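Sensor protein (Shewanella oneidensis, PDB 3LIC) is a putative membrane-bound sensor histidine kinase whose extracellular PDC-fold domain probably detects an external signal and passes it to a two-component pathway. Local coordinates at residues D71-A76 / Y93-G98. Numbering follows the deposited sequence.
Sequences DFFGSA and YVYRSG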
loop_
_atom_site.group_PDB
_atom_site.type_symbol
_atom_site.label_atom_id
_atom_site.label_comp_id
_atom_site.label_asym_id
_atom_site.label_seq_id
_atom_site.Cartn_x
_atom_site.Cartn_y
_atom_site.Cartn_z
ATOM N N ASP A 71 -11.474 2.824 -5.382
ATOM C CA ASP A 71 -10.423 2.484 -4.391
ATOM C C ASP A 71 -9.056 3.039 -4.689
ATOM O O ASP A 71 -8.248 3.075 -3.744
ATOM C CB ASP A 71 -10.258 0.984 -4.220
ATOM C CG ASP A 71 -11.419 0.376 -3.469
ATOM O OD1 ASP A 71 -11.841 0.972 -2.433
ATOM O OD2 ASP A 71 -11.906 -0.684 -3.910
ATOM N N PHE A 72 -8.774 3.435 -5.957
ATOM C CA PHE A 72 -7.422 3.947 -6.317
ATOM C C PHE A 72 -7.294 5.421 -5.963
ATOM O O PHE A 72 -8.193 6.184 -6.157
ATOM C CB PHE A 72 -7.046 3.726 -7.794
ATOM C CG PHE A 72 -7.190 2.267 -8.289
ATOM C CD1 PHE A 72 -7.144 1.199 -7.415
ATOM C CD2 PHE A 72 -7.268 1.996 -9.639
ATOM C CE1 PHE A 72 -7.216 -0.108 -7.856
ATOM C CE2 PHE A 72 -7.357 0.678 -10.119
ATOM C CZ PHE A 72 -7.365 -0.387 -9.183
ATOM N N PHE A 73 -6.170 5.820 -5.396
ATOM C CA PHE A 73 -5.959 7.208 -5.095
ATOM C C PHE A 73 -5.445 7.957 -6.336
ATOM O O PHE A 73 -5.866 9.087 -6.639
ATOM C CB PHE A 73 -4.913 7.335 -3.983
ATOM C CG PHE A 73 -4.595 8.748 -3.672
ATOM C CD1 PHE A 73 -5.526 9.534 -2.940
ATOM C CD2 PHE A 73 -3.405 9.346 -4.149
ATOM C CE1 PHE A 73 -5.271 10.869 -2.687
ATOM C CE2 PHE A 73 -3.151 10.704 -3.914
ATOM C CZ PHE A 73 -4.113 11.464 -3.182
ATOM N N GLY A 74 -4.542 7.331 -7.072
ATOM C CA GLY A 74 -3.857 8.029 -8.138
ATOM C C GLY A 74 -3.198 7.050 -9.119
ATOM O O GLY A 74 -2.999 5.882 -8.810
ATOM N N SER A 75 -2.863 7.523 -10.306
ATOM C CA SER A 75 -2.158 6.662 -11.248
ATOM C C SER A 75 -1.189 7.453 -12.111
ATOM O O SER A 75 -1.486 8.578 -12.493
ATOM C CB SER A 75 -3.198 5.880 -12.075
ATOM O OG SER A 75 -2.555 5.298 -13.198
ATOM N N ALA A 76 -0.016 6.929 -12.384
ATOM C CA ALA A 76 0.931 7.681 -13.212
ATOM C C ALA A 76 1.372 6.887 -14.456
ATOM O O ALA A 76 1.394 5.634 -14.434
ATOM C CB ALA A 76 2.189 8.072 -12.382
ATOM N N TYR A 93 0.174 12.339 -14.328
ATOM C CA TYR A 93 -0.288 11.695 -13.112
ATOM C C TYR A 93 -1.603 12.320 -12.699
ATOM O O TYR A 93 -1.721 13.538 -12.699
ATOM C CB TYR A 93 0.766 11.964 -12.019
ATOM C CG TYR A 93 0.377 11.519 -10.639
ATOM C CD1 TYR A 93 0.199 10.147 -10.338
ATOM C CD2 TYR A 93 0.233 12.450 -9.604
ATOM C CE1 TYR A 93 -0.162 9.730 -9.047
ATOM C CE2 TYR A 93 -0.105 12.033 -8.322
ATOM C CZ TYR A 93 -0.312 10.700 -8.057
ATOM O OH TYR A 93 -0.611 10.335 -6.766
ATOM N N VAL A 94 -2.626 11.518 -12.429
ATOM C CA VAL A 94 -3.901 12.030 -11.910
ATOM C C VAL A 94 -4.197 11.433 -10.517
ATOM O O VAL A 94 -3.919 10.257 -10.268
ATOM C CB VAL A 94 -5.089 11.746 -12.893
ATOM C CG1 VAL A 94 -6.454 12.101 -12.255
ATOM C CG2 VAL A 94 -4.892 12.461 -14.241
ATOM N N TYR A 95 -4.765 12.216 -9.603
ATOM C CA TYR A 95 -5.027 11.711 -8.234
ATOM C C TYR A 95 -6.344 12.322 -7.747
ATOM O O TYR A 95 -6.800 13.337 -8.308
ATOM C CB TYR A 95 -3.848 11.972 -7.247
ATOM C CG TYR A 95 -3.591 13.441 -6.879
ATOM C CD1 TYR A 95 -4.158 14.028 -5.734
ATOM C CD2 TYR A 95 -2.774 14.239 -7.700
ATOM C CE1 TYR A 95 -3.915 15.455 -5.406
ATOM C CE2 TYR A 95 -2.494 15.586 -7.397
ATOM C CZ TYR A 95 -3.061 16.188 -6.255
ATOM O OH TYR A 95 -2.735 17.531 -6.043
ATOM N N ARG A 96 -7.007 11.644 -6.795
ATOM C CA ARG A 96 -8.261 12.194 -6.256
ATOM C C ARG A 96 -8.007 13.204 -5.110
ATOM O O ARG A 96 -7.247 12.933 -4.204
ATOM C CB ARG A 96 -9.351 11.124 -5.987
ATOM C CG ARG A 96 -9.442 10.496 -4.625
ATOM C CD ARG A 96 -9.940 8.989 -4.738
ATOM N NE ARG A 96 -11.086 8.931 -5.628
ATOM C CZ ARG A 96 -11.345 8.025 -6.567
ATOM N NH1 ARG A 96 -10.571 7.004 -6.817
ATOM N NH2 ARG A 96 -12.448 8.160 -7.258
ATOM N N SER A 97 -8.583 14.392 -5.239
ATOM C CA SER A 97 -8.447 15.460 -4.229
ATOM C C SER A 97 -9.802 15.376 -3.538
ATOM O O SER A 97 -10.658 14.572 -3.937
ATOM C CB SER A 97 -8.299 16.803 -4.911
ATOM O OG SER A 97 -9.549 17.123 -5.580
ATOM N N GLY A 98 -10.032 16.122 -2.480
ATOM C CA GLY A 98 -11.319 15.994 -1.878
ATOM C C GLY A 98 -12.430 16.549 -2.764
ATOM O O GLY A 98 -13.598 16.456 -2.416
#
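Arg96 grips two successive carbonyls of the 71-76 segment, through its side chain and its backbone. Its chain, bent at chi2 and chi3, folds back so that NH1 meets Phe72 O at 2.6 Å, with the oxygen lying in the guanidinium plane; the same NH1 also bonds Asn69 O, just after helix 55-68. Arg96 N donates to Phe73 O (2.8 Å), nearly along the C=O axis. Ser75 and Val94 form a hydrogen-bonded antiparallel pair, Ser75 N to Val94 O at 2.9 Å and Val94 N to Ser75 O at 3.2 Å. These neighbouring strands belong to the central antiparallel sheet of the first PDC sensor domain, and on the other side of 74-79 a classic beta bulge sets Phe73 and Gly74 both opposite Asp166 of strand 161-168. Phe73, its CG anti to the backbone N (chi1 177°), lies alongside Tyr95, Phe73 CZ to Tyr95 CD1 at 3.6 Å, the rings tilted by 26° and slid apart until they barely overlap. Tyr93 OH lies over Gly74, which has no side chain, approaches the Phe73 ring edge (3.8 Å to Phe73 CE2) and hydrogen-bonds Asp166 OD1. The Tyr93 ring also packs CD1 against Ala76 CB, at 3.5 Å.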